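Local coordinates for protein tyrosine phosphatase PRL-1 (Leishmania major, PDB 3S4O) that has protein tyrosine phosphatase activity and may act as a virulence factor that supports survival of the parasite inside host macrophages, at residues F23-L28 with D88-L93; P57-T62 with G113-A118; L63-S66 with D70-S73. All blocks are in the same frame, centred on the assembly; numbering follows the deposited sequence.

Interaction 1. Residues F23-L28 with D88-L93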
ATOM      1  N   PHE A  23      -9.739  -0.316   3.874  1.00 30.61           N
ATOM      2  CA  PHE A  23      -8.356  -0.750   4.125  1.00 29.01           C
ATOM      3  C   PHE A  23      -7.572   0.317   4.881  1.00 28.69           C
ATOM      4  O   PHE A  23      -7.772   1.517   4.667  1.00 29.26           O
ATOM      5  CB  PHE A  23      -7.568  -0.983   2.823  1.00 28.38           C
ATOM      6  CG  PHE A  23      -8.329  -1.676   1.750  1.00 28.78           C
ATOM      7  CD1 PHE A  23      -8.446  -3.055   1.763  1.00 28.98           C
ATOM      8  CD2 PHE A  23      -8.889  -0.955   0.686  1.00 29.31           C
ATOM      9  CE1 PHE A  23      -9.134  -3.711   0.759  1.00 28.81           C
ATOM     10  CE2 PHE A  23      -9.584  -1.604  -0.326  1.00 29.10           C
ATOM     11  CZ  PHE A  23      -9.708  -2.986  -0.281  1.00 29.06           C
ATOM     12  N   HIS A  24      -6.655  -0.126   5.733  1.00 27.95           N
ATOM     13  CA  HIS A  24      -5.675   0.761   6.339  1.00 28.21           C
ATOM     14  C   HIS A  24      -4.382   0.572   5.553  1.00 27.82           C
ATOM     15  O   HIS A  24      -3.839  -0.525   5.527  1.00 27.20           O
ATOM     16  CB  HIS A  24      -5.399   0.412   7.809  1.00 28.76           C
ATOM     17  CG  HIS A  24      -6.565   0.594   8.736  1.00 29.70           C
ATOM     18  ND1 HIS A  24      -7.048   1.832   9.108  1.00 31.37           N
ATOM     19  CD2 HIS A  24      -7.294  -0.312   9.432  1.00 30.61           C
ATOM     20  CE1 HIS A  24      -8.038   1.676   9.976  1.00 32.73           C
ATOM     21  NE2 HIS A  24      -8.210   0.384  10.186  1.00 32.08           N
ATOM     22  N   PHE A  25      -3.883   1.630   4.922  1.00 28.17           N
ATOM     23  CA  PHE A  25      -2.583   1.552   4.248  1.00 27.79           C
ATOM     24  C   PHE A  25      -1.463   2.168   5.062  1.00 29.50           C
ATOM     25  O   PHE A  25      -1.593   3.275   5.595  1.00 30.18           O
ATOM     26  CB  PHE A  25      -2.632   2.193   2.866  1.00 27.48           C
ATOM     27  CG  PHE A  25      -3.549   1.484   1.922  1.00 26.74           C
ATOM     28  CD1 PHE A  25      -3.245   0.206   1.485  1.00 25.64           C
ATOM     29  CD2 PHE A  25      -4.729   2.079   1.501  1.00 27.55           C
ATOM     30  CE1 PHE A  25      -4.088  -0.473   0.634  1.00 25.75           C
ATOM     31  CE2 PHE A  25      -5.583   1.410   0.641  1.00 27.74           C
ATOM     32  CZ  PHE A  25      -5.268   0.129   0.210  1.00 26.99           C
ATOM     33  N   LEU A  26      -0.369   1.420   5.162  1.00 29.62           N
ATOM     34  CA  LEU A  26       0.844   1.886   5.797  1.00 31.30           C
ATOM     35  C   LEU A  26       1.919   2.052   4.749  1.00 31.68           C
ATOM     36  O   LEU A  26       2.335   1.068   4.143  1.00 33.75           O
ATOM     37  CB  LEU A  26       1.341   0.875   6.821  1.00 32.77           C
ATOM     38  CG  LEU A  26       0.898   0.993   8.265  1.00 34.77           C
ATOM     39  CD1 LEU A  26       1.512  -0.186   9.030  1.00 35.05           C
ATOM     40  CD2 LEU A  26       1.346   2.333   8.881  1.00 37.18           C
ATOM     41  N   ILE A  27       2.351   3.287   4.521  1.00 32.04           N
ATOM     42  CA  ILE A  27       3.534   3.554   3.726  1.00 31.59           C
ATOM     43  C   ILE A  27       4.749   3.490   4.659  1.00 32.91           C
ATOM     44  O   ILE A  27       4.859   4.250   5.611  1.00 32.87           O
ATOM     45  CB  ILE A  27       3.510   4.929   3.029  1.00 32.73           C
ATOM     46  CG1 ILE A  27       2.281   5.072   2.114  1.00 31.94           C
ATOM     47  CG2 ILE A  27       4.788   5.087   2.166  1.00 32.13           C
ATOM     48  CD1 ILE A  27       2.026   6.483   1.648  1.00 32.57           C
ATOM     49  N   LEU A  28       5.650   2.560   4.373  1.00 32.78           N
ATOM     50  CA  LEU A  28       6.760   2.239   5.270  1.00 34.86           C
ATOM     51  C   LEU A  28       8.099   2.411   4.598  1.00 35.37           C
ATOM     52  O   LEU A  28       8.199   2.350   3.381  1.00 34.67           O
ATOM     53  CB  LEU A  28       6.680   0.781   5.753  1.00 35.14           C
ATOM     54  CG  LEU A  28       5.417   0.281   6.465  1.00 35.86           C
ATOM     55  CD1 LEU A  28       5.172  -1.222   6.146  1.00 34.79           C
ATOM     56  CD2 LEU A  28       5.534   0.487   7.972  1.00 36.18           C
ATOM     57  N   ASP A  88      -2.597  -4.788 -11.902  1.00 30.27           N
ATOM     58  CA  ASP A  88      -3.579  -5.876 -11.898  1.00 31.93           C
ATOM     59  C   ASP A  88      -3.420  -6.764 -10.665  1.00 29.90           C
ATOM     60  O   ASP A  88      -4.405  -7.207 -10.094  1.00 29.15           O
ATOM     61  CB  ASP A  88      -3.505  -6.691 -13.192  1.00 35.01           C
ATOM     62  CG  ASP A  88      -4.067  -5.928 -14.397  1.00 40.34           C
ATOM     63  OD1 ASP A  88      -4.821  -4.938 -14.193  1.00 44.20           O
ATOM     64  OD2 ASP A  88      -3.755  -6.306 -15.555  1.00 43.60           O
ATOM     65  N   SER A  89      -2.177  -6.997 -10.250  1.00 28.44           N
ATOM     66  CA  SER A  89      -1.910  -7.822  -9.064  1.00 27.49           C
ATOM     67  C   SER A  89      -2.394  -7.125  -7.793  1.00 26.20           C
ATOM     68  O   SER A  89      -2.884  -7.763  -6.881  1.00 25.36           O
ATOM     69  CB  SER A  89      -0.415  -8.138  -8.953  1.00 27.33           C
ATOM     70  OG  SER A  89      -0.032  -9.198  -9.828  1.00 27.56           O
ATOM     71  N   TRP A  90      -2.233  -5.805  -7.771  1.00 25.65           N
ATOM     72  CA  TRP A  90      -2.628  -4.942  -6.656  1.00 24.78           C
ATOM     73  C   TRP A  90      -4.124  -4.927  -6.516  1.00 26.10           C
ATOM     74  O   TRP A  90      -4.648  -5.156  -5.427  1.00 26.84           O
ATOM     75  CB  TRP A  90      -2.093  -3.525  -6.901  1.00 24.36           C
ATOM     76  CG  TRP A  90      -2.348  -2.430  -5.873  1.00 23.72           C
ATOM     77  CD1 TRP A  90      -2.822  -1.179  -6.138  1.00 24.22           C
ATOM     78  CD2 TRP A  90      -2.036  -2.439  -4.468  1.00 23.31           C
ATOM     79  NE1 TRP A  90      -2.872  -0.433  -4.988  1.00 23.96           N
ATOM     80  CE2 TRP A  90      -2.396  -1.186  -3.949  1.00 23.35           C
ATOM     81  CE3 TRP A  90      -1.504  -3.388  -3.600  1.00 23.47           C
ATOM     82  CZ2 TRP A  90      -2.234  -0.856  -2.603  1.00 23.29           C
ATOM     83  CZ3 TRP A  90      -1.360  -3.059  -2.253  1.00 23.22           C
ATOM     84  CH2 TRP A  90      -1.715  -1.805  -1.776  1.00 23.06           C
ATOM     85  N   LEU A  91      -4.818  -4.696  -7.626  1.00 26.90           N
ATOM     86  CA  LEU A  91      -6.275  -4.691  -7.610  1.00 27.75           C
ATOM     87  C   LEU A  91      -6.825  -6.078  -7.262  1.00 28.50           C
ATOM     88  O   LEU A  91      -7.838  -6.191  -6.561  1.00 27.74           O
ATOM     89  CB  LEU A  91      -6.855  -4.224  -8.954  1.00 29.28           C
ATOM     90  CG  LEU A  91      -6.553  -2.805  -9.453  1.00 29.45           C
ATOM     91  CD1 LEU A  91      -7.034  -2.663 -10.925  1.00 30.88           C
ATOM     92  CD2 LEU A  91      -7.186  -1.753  -8.584  1.00 29.59           C
ATOM     93  N   LYS A  92      -6.153  -7.126  -7.736  1.00 28.89           N
ATOM     94  CA  LYS A  92      -6.583  -8.500  -7.434  1.00 30.94           C
ATOM     95  C   LYS A  92      -6.541  -8.754  -5.924  1.00 30.19           C
ATOM     96  O   LYS A  92      -7.485  -9.294  -5.349  1.00 30.98           O
ATOM     97  CB  LYS A  92      -5.718  -9.547  -8.154  1.00 31.34           C
ATOM     98  CG  LYS A  92      -6.088 -11.008  -7.809  1.00 33.25           C
ATOM     99  CD  LYS A  92      -7.437 -11.412  -8.397  1.00 34.86           C
ATOM    100  CE  LYS A  92      -7.754 -12.876  -8.169  1.00 36.30           C
ATOM    101  NZ  LYS A  92      -8.712 -13.421  -9.183  1.00 38.91           N
ATOM    102  N   LEU A  93      -5.430  -8.356  -5.307  1.00 28.75           N
ATOM    103  CA  LEU A  93      -5.239  -8.471  -3.859  1.00 27.88           C
ATOM    104  C   LEU A  93      -6.301  -7.676  -3.082  1.00 27.73           C
ATOM    105  O   LEU A  93      -6.865  -8.153  -2.112  1.00 27.68           O
ATOM    106  CB  LEU A  93      -3.839  -7.974  -3.467  1.00 26.96           C
ATOM    107  CG  LEU A  93      -3.511  -7.806  -1.978  1.00 27.08           C
ATOM    108  CD1 LEU A  93      -3.490  -9.145  -1.246  1.00 27.58           C
ATOM    109  CD2 LEU A  93      -2.190  -7.092  -1.799  1.00 26.40           C
TER

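Interaction 2. Residues P57-T62 with G113-A118. With THJ (thiosulfate), chain C.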
ATOM      1  N   PRO A  57      14.692  -6.552  -4.096  1.00 51.94           N
ATOM      2  CA  PRO A  57      14.902  -7.148  -2.763  1.00 50.45           C
ATOM      3  C   PRO A  57      16.160  -6.624  -2.089  1.00 50.73           C
ATOM      4  O   PRO A  57      17.213  -6.538  -2.715  1.00 51.55           O
ATOM      5  CB  PRO A  57      15.049  -8.648  -3.048  1.00 51.36           C
ATOM      6  CG  PRO A  57      14.864  -8.816  -4.527  1.00 52.06           C
ATOM      7  CD  PRO A  57      15.085  -7.493  -5.157  1.00 51.81           C
ATOM      8  N   THR A  58      16.010  -6.239  -0.832  1.00 50.17           N
ATOM      9  CA  THR A  58      17.112  -5.810   0.016  1.00 53.10           C
ATOM     10  C   THR A  58      17.218  -6.733   1.241  1.00 53.12           C
ATOM     11  O   THR A  58      18.056  -6.517   2.128  1.00 55.56           O
ATOM     12  CB  THR A  58      16.905  -4.332   0.428  1.00 54.25           C
ATOM     13  OG1 THR A  58      17.442  -3.484  -0.595  1.00 54.75           O
ATOM     14  CG2 THR A  58      17.575  -4.007   1.760  1.00 59.14           C
ATOM     15  N   TYR A  59      16.393  -7.781   1.252  1.00 50.04           N
ATOM     16  CA  TYR A  59      16.325  -8.717   2.375  1.00 50.87           C
ATOM     17  C   TYR A  59      15.512  -9.972   2.053  1.00 50.37           C
ATOM     18  O   TYR A  59      14.840 -10.057   1.023  1.00 47.20           O
ATOM     19  CB  TYR A  59      15.724  -8.026   3.609  1.00 50.16           C
ATOM     20  CG  TYR A  59      14.257  -7.715   3.470  1.00 46.28           C
ATOM     21  CD1 TYR A  59      13.829  -6.536   2.865  1.00 44.60           C
ATOM     22  CD2 TYR A  59      13.297  -8.605   3.929  1.00 45.88           C
ATOM     23  CE1 TYR A  59      12.477  -6.255   2.727  1.00 42.90           C
ATOM     24  CE2 TYR A  59      11.938  -8.333   3.802  1.00 43.63           C
ATOM     25  CZ  TYR A  59      11.538  -7.158   3.201  1.00 42.38           C
ATOM     26  OH  TYR A  59      10.194  -6.891   3.080  1.00 42.29           O
ATOM     27  N   ASP A  60      15.539 -10.920   2.983  1.00 54.58           N
ATOM     28  CA  ASP A  60      14.920 -12.230   2.790  1.00 56.34           C
ATOM     29  C   ASP A  60      13.468 -12.242   3.261  1.00 54.58           C
ATOM     30  O   ASP A  60      13.180 -12.246   4.462  1.00 58.10           O
ATOM     31  CB  ASP A  60      15.718 -13.315   3.517  1.00 60.06           C
ATOM     32  CG  ASP A  60      15.424 -14.706   2.992  1.00 61.87           C
ATOM     33  OD1 ASP A  60      14.393 -14.889   2.299  1.00 58.40           O
ATOM     34  OD2 ASP A  60      16.224 -15.626   3.289  1.00 66.82           O
ATOM     35  N   ALA A  61      12.558 -12.299   2.292  1.00 53.28           N
ATOM     36  CA  ALA A  61      11.118 -12.225   2.552  1.00 51.46           C
ATOM     37  C   ALA A  61      10.576 -13.437   3.335  1.00 49.70           C
ATOM     38  O   ALA A  61       9.546 -13.345   3.992  1.00 47.04           O
ATOM     39  CB  ALA A  61      10.357 -12.046   1.242  1.00 49.95           C
ATOM     40  N   THR A  62      11.283 -14.560   3.272  1.00 50.74           N
ATOM     41  CA  THR A  62      10.833 -15.798   3.924  1.00 51.70           C
ATOM     42  C   THR A  62      10.726 -15.648   5.445  1.00 50.67           C
ATOM     43  O   THR A  62       9.880 -16.282   6.075  1.00 48.53           O
ATOM     44  CB  THR A  62      11.762 -16.984   3.603  1.00 55.13           C
ATOM     45  OG1 THR A  62      13.118 -16.637   3.921  1.00 58.08           O
ATOM     46  CG2 THR A  62      11.654 -17.359   2.118  1.00 55.46           C
ATOM     47  N   GLY A 113       0.667  -3.087   4.240  1.00 27.92           N
ATOM     48  CA  GLY A 113       1.904  -2.317   4.202  1.00 28.47           C
ATOM     49  C   GLY A 113       2.523  -2.288   2.824  1.00 27.64           C
ATOM     50  O   GLY A 113       2.412  -3.243   2.062  1.00 27.20           O
ATOM     51  N   VAL A 114       3.169  -1.169   2.510  1.00 28.27           N
ATOM     52  CA  VAL A 114       3.860  -0.982   1.247  1.00 28.50           C
ATOM     53  C   VAL A 114       5.168  -0.220   1.459  1.00 30.13           C
ATOM     54  O   VAL A 114       5.179   0.855   2.032  1.00 29.85           O
ATOM     55  CB  VAL A 114       3.002  -0.220   0.205  1.00 28.08           C
ATOM     56  CG1 VAL A 114       3.640  -0.315  -1.169  1.00 28.10           C
ATOM     57  CG2 VAL A 114       1.583  -0.760   0.148  1.00 27.35           C
ATOM     58  N   HIS A 115       6.272  -0.797   1.000  1.00 31.63           N
ATOM     59  CA  HIS A 115       7.564  -0.116   1.069  1.00 35.22           C
ATOM     60  C   HIS A 115       8.364  -0.198  -0.220  1.00 36.37           C
ATOM     61  O   HIS A 115       8.181  -1.093  -1.033  1.00 33.40           O
ATOM     62  CB  HIS A 115       8.407  -0.613   2.264  1.00 36.97           C
ATOM     63  CG  HIS A 115       9.020  -1.966   2.075  1.00 37.11           C
ATOM     64  ND1 HIS A 115      10.139  -2.169   1.296  1.00 38.31           N
ATOM     65  CD2 HIS A 115       8.697  -3.174   2.594  1.00 36.26           C
ATOM     66  CE1 HIS A 115      10.459  -3.449   1.317  1.00 38.02           C
ATOM     67  NE2 HIS A 115       9.604  -4.081   2.104  1.00 37.33           N
ATOM     68  N   CYS A 116       9.244   0.775  -0.397  1.00 42.62           N
ATOM     69  CA  CYS A 116      10.281   0.691  -1.407  1.00 48.69           C
ATOM     70  C   CYS A 116      11.600   1.066  -0.721  1.00 52.46           C
ATOM     71  O   CYS A 116      12.172   0.247  -0.005  1.00 57.28           O
ATOM     72  CB  CYS A 116       9.934   1.570  -2.606  1.00 53.49           C
ATOM     73  SG  CYS A 116      10.760   1.190  -4.198  1.00 60.65           S
ATOM     74  N   VAL A 117      12.094   2.281  -0.951  1.00 57.49           N
ATOM     75  CA  VAL A 117      13.160   2.870  -0.134  1.00 59.29           C
ATOM     76  C   VAL A 117      12.685   4.172   0.507  1.00 61.38           C
ATOM     77  O   VAL A 117      12.363   4.188   1.695  1.00 61.65           O
ATOM     78  CB  VAL A 117      14.457   3.127  -0.936  1.00 61.54           C
ATOM     79  CG1 VAL A 117      15.634   3.287   0.022  1.00 65.78           C
ATOM     80  CG2 VAL A 117      14.725   2.009  -1.929  1.00 58.57           C
ATOM     81  N   ALA A 118      12.615   5.241  -0.291  1.00 63.93           N
ATOM     82  CA  ALA A 118      12.327   6.606   0.191  1.00 67.09           C
ATOM     83  C   ALA A 118      10.876   6.795   0.643  1.00 67.40           C
ATOM     84  O   ALA A 118      10.598   7.597   1.541  1.00 68.23           O
ATOM     85  CB  ALA A 118      12.666   7.632  -0.893  1.00 65.96           C
TER
HETATM   86  S1  THJ C 170      10.207   5.230  -3.646  1.00 64.94           S
HETATM   87  O1  THJ C 170      10.224   4.592  -4.981  1.00 58.10           O
HETATM   88  O2  THJ C 170       9.987   6.687  -3.807  1.00 64.69           O
HETATM   89  O3  THJ C 170      11.517   5.034  -2.980  1.00 62.74           O
HETATM   90  S2  THJ C 170       8.780   4.463  -2.569  1.00 55.55           S

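Interaction 3. Residues L63-S66 with D70-S73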
ATOM      1  N   LEU A  63      11.576 -14.798   6.022  1.00 50.94           N
ATOM      2  CA  LEU A  63      11.507 -14.517   7.469  1.00 51.06           C
ATOM      3  C   LEU A  63      10.238 -13.792   7.861  1.00 47.46           C
ATOM      4  O   LEU A  63       9.846 -13.838   9.015  1.00 48.29           O
ATOM      5  CB  LEU A  63      12.680 -13.669   7.964  1.00 54.44           C
ATOM      6  CG  LEU A  63      12.704 -13.356   9.487  1.00 56.66           C
ATOM      7  CD1 LEU A  63      12.282 -14.542  10.394  1.00 58.31           C
ATOM      8  CD2 LEU A  63      14.071 -12.833   9.932  1.00 59.95           C
ATOM      9  N   VAL A  64       9.645 -13.071   6.918  1.00 44.46           N
ATOM     10  CA  VAL A  64       8.423 -12.315   7.170  1.00 41.79           C
ATOM     11  C   VAL A  64       7.219 -13.219   6.964  1.00 41.35           C
ATOM     12  O   VAL A  64       6.255 -13.167   7.727  1.00 40.96           O
ATOM     13  CB  VAL A  64       8.315 -11.064   6.250  1.00 39.36           C
ATOM     14  CG1 VAL A  64       6.998 -10.322   6.498  1.00 37.76           C
ATOM     15  CG2 VAL A  64       9.489 -10.122   6.458  1.00 39.23           C
ATOM     16  N   LYS A  65       7.290 -14.052   5.932  1.00 42.60           N
ATOM     17  CA  LYS A  65       6.223 -14.998   5.607  1.00 44.02           C
ATOM     18  C   LYS A  65       5.966 -15.960   6.752  1.00 45.39           C
ATOM     19  O   LYS A  65       4.834 -16.376   6.984  1.00 44.82           O
ATOM     20  CB  LYS A  65       6.563 -15.797   4.348  1.00 47.22           C
ATOM     21  CG  LYS A  65       6.349 -15.037   3.038  1.00 49.74           C
ATOM     22  CD  LYS A  65       6.460 -16.005   1.837  1.00 53.13           C
ATOM     23  CE  LYS A  65       7.652 -15.765   0.928  1.00 56.32           C
ATOM     24  NZ  LYS A  65       8.396 -14.485   1.103  1.00 59.83           N
ATOM     25  N   SER A  66       7.026 -16.299   7.475  1.00 46.73           N
ATOM     26  CA  SER A  66       6.951 -17.320   8.506  1.00 48.67           C
ATOM     27  C   SER A  66       6.324 -16.772   9.782  1.00 47.49           C
ATOM     28  O   SER A  66       6.075 -17.512  10.721  1.00 48.84           O
ATOM     29  CB  SER A  66       8.343 -17.899   8.789  1.00 51.49           C
ATOM     30  OG  SER A  66       9.109 -17.030   9.601  1.00 53.05           O
ATOM     31  N   ASP A  70       1.722 -12.070   4.794  1.00 36.28           N
ATOM     32  CA  ASP A  70       1.860 -12.406   3.380  1.00 39.32           C
ATOM     33  C   ASP A  70       2.747 -11.337   2.744  1.00 36.54           C
ATOM     34  O   ASP A  70       2.476 -10.140   2.885  1.00 35.18           O
ATOM     35  CB  ASP A  70       0.492 -12.444   2.690  1.00 44.19           C
ATOM     36  CG  ASP A  70      -0.418 -13.583   3.211  1.00 54.62           C
ATOM     37  OD1 ASP A  70      -1.527 -13.794   2.652  1.00 63.85           O
ATOM     38  OD2 ASP A  70      -0.040 -14.273   4.194  1.00 58.05           O
ATOM     39  N   VAL A  71       3.819 -11.766   2.081  1.00 35.20           N
ATOM     40  CA  VAL A  71       4.722 -10.840   1.401  1.00 35.29           C
ATOM     41  C   VAL A  71       4.596 -10.960  -0.115  1.00 33.76           C
ATOM     42  O   VAL A  71       4.543 -12.054  -0.668  1.00 35.66           O
ATOM     43  CB  VAL A  71       6.199 -11.013   1.814  1.00 36.78           C
ATOM     44  CG1 VAL A  71       7.048  -9.938   1.153  1.00 37.66           C
ATOM     45  CG2 VAL A  71       6.343 -10.913   3.309  1.00 37.85           C
ATOM     46  N   HIS A  72       4.548  -9.806  -0.765  1.00 31.27           N
ATOM     47  CA  HIS A  72       4.331  -9.716  -2.197  1.00 29.18           C
ATOM     48  C   HIS A  72       5.468  -8.889  -2.803  1.00 28.55           C
ATOM     49  O   HIS A  72       5.646  -7.731  -2.456  1.00 28.09           O
ATOM     50  CB  HIS A  72       2.981  -9.048  -2.492  1.00 27.46           C
ATOM     51  CG  HIS A  72       1.806  -9.681  -1.805  1.00 27.27           C
ATOM     52  ND1 HIS A  72       1.021 -10.645  -2.398  1.00 27.58           N
ATOM     53  CD2 HIS A  72       1.261  -9.463  -0.582  1.00 27.01           C
ATOM     54  CE1 HIS A  72       0.064 -11.014  -1.561  1.00 27.50           C
ATOM     55  NE2 HIS A  72       0.188 -10.311  -0.449  1.00 26.27           N
ATOM     56  N   SER A  73       6.229  -9.494  -3.704  1.00 28.43           N
ATOM     57  CA  SER A  73       7.409  -8.844  -4.298  1.00 28.84           C
ATOM     58  C   SER A  73       7.109  -8.454  -5.732  1.00 28.16           C
ATOM     59  O   SER A  73       7.271  -9.257  -6.646  1.00 28.64           O
ATOM     60  CB  SER A  73       8.636  -9.771  -4.240  1.00 30.43           C
ATOM     61  OG  SER A  73       8.936 -10.156  -2.901  1.00 31.27           O
TER

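Interaction 1. Residues F23-L28 with D88-L93
Phe25 on strand 21-28 and Trp90 on helix 84-103 meet through their aromatic rings, and these two residues carry most of the 81 Å² buried here. The touching parts are small: Phe25 offers the CE1 side of its ring, and Trp90 offers the far end of its indole. CE1 of Phe25 lies 3.6 Å from CH2 of Trp90 and 3.7 Å from CZ2 of Trp90, so one phenyl carbon sits against the CZ2-CH2 bond of the indole. Phe25 CD1 follows at 4.1 Å from Trp90 CH2. The planes are inclined at 44° and the centroids of the phenyl ring and of the indole's six-membered ring lie 5.7 Å apart, an oblique packing that is neither a stack nor an edge-to-face pair. No hydrogen bond joins the two segments; the contact is purely apolar.

The backbones are far apart, with 12.7 Å between CA of Phe25 and CA of Trp90, and the side chains must span that gap. The CB of Phe25 already points at the helix. The CB of Trp90 does not point straight at the strand, but with CG anti to the backbone N (chi1 -179°) the long indole extends from the helix and carries CH2 to the phenyl ring. The indole is further fixed by its polar atom, since NE1 donates to the carbonyl oxygen of Leu126. This buried N-H is thus satisfied, and the bond limits rotation of the ring.

Around the pair, helix 84-103 packs against the central sheet of the phosphatase domain. Trp90 also touches Ile112 of strand 111-115, Val52 of strand 48-53 and Leu129 of helix 122-133. Phe25 rests on Val127 and Ala130 of that same helix 122-133, and on Cys12 of the antiparallel edge strand 7-13.

Interaction 2. Residues P57-T62 with G113-A118
Tyr59 OH and His115 NE2 are hydrogen-bonded at 3.0 Å. The side chains approach from opposite directions and meet rim to rim: the phenol oxygen lies at the edge of the imidazole, in its plane, while the two rings are inclined at 39°. Tyr59 CE1 adds a contact of 3.7 Å to His115 CE1. On the other side of the imidazole, His115 ND1 reaches the Cys116 carbonyl oxygen through a weak bond, so both ring nitrogens have partners.

His115 immediately precedes the phosphate-binding P-loop of the family signature HCX5R, which runs from Cys116, the predicted phosphocysteine nucleophile, to Arg122. Thiosulfate is cradled by this loop: its O3 accepts from Ala118 N at 2.9 Å and weakly from Val117 N, while Arg122 NE is hydrogen-bonded to it as well.

Further out, Arg53 makes a cation-pi contact with the Tyr59 ring and donates to the Tyr59 carbonyl oxygen through NH1. Tyr59 also packs on Leu36, and His115 on Tyr39. Next along the chain, Asp60 OD1 caps the start of the following helix, accepting from Thr62 OG1 at 2.7 Å and from Thr62 N, both from the same face of the carboxylate.

Interaction 3. Residues L63-S66 with D70-S73
Val71 of strand 70-73, the centre of the contact, presses a methyl on Val64 of helix 62-65. CG2 of Val71 lies 3.3 Å from CG1 of Val64, closer than usual for two methyl carbons, and 3.5 Å from Val64 CB. One methyl group of Val71 therefore rests against the branch point and one arm of Val64, and the two side chains cross at about a right angle. Both valines have CG1 anti to the backbone N, with chi1 -175° in Val71. There this leaves CG2 beside the residue's own backbone N, where it meets the helix, whereas in Val64 the anti branch itself does the touching.

Lys65 comes to the same methyl of Val71 from another direction, its side chain also crossing that of Val71 nearly perpendicularly. Its CG passes 4.1 Å from Val71 CG2, and the chain then folds back instead of running outward: chi3, at -113°, lies away from a staggered value, and chi4 is nearly eclipsed at -13°. The bend brings NZ to 4.2 Å from Val71 CB. The closest atoms of Lys65 stay farther off than those of Val64, although more of its surface is buried.

The backbones come close at the turn, with Lys65 CA and Asp70 CA 5.5 Å apart. The contact belongs to the beta-alpha-beta unit of strand 48-53, helix 62-65 and strand 70-73, with Val64 also resting on Ile40 and Tyr59. Asp70 points away from the helix and makes a salt bridge with Arg49. No hydrogen bond or charge pair links helix to strand, so the short crossover is fitted to this edge of the sheet by methyl contact and by the aliphatic part of a lysine.

All three contacts bear on one sheet, but at different depths. Interaction 1 is the core contact, near the centre of the chain and wholly apolar between its segments; interactions 2 and 3 are only partly buried and lie farther out. Interaction 2 alone has a hydrogen bond across it, and alone holds residues of the active site, whereas interaction 3 relies on aliphatic contact away from any site. Strands 21-28 and 111-115 are neighbours, so Leu26 and Leu28 probably bond Val114 and tie interaction 1 to interaction 2. Interaction 3 is nested within the chain loops closed by both others; Ala61 packs on Val71, and Leu93 on His72.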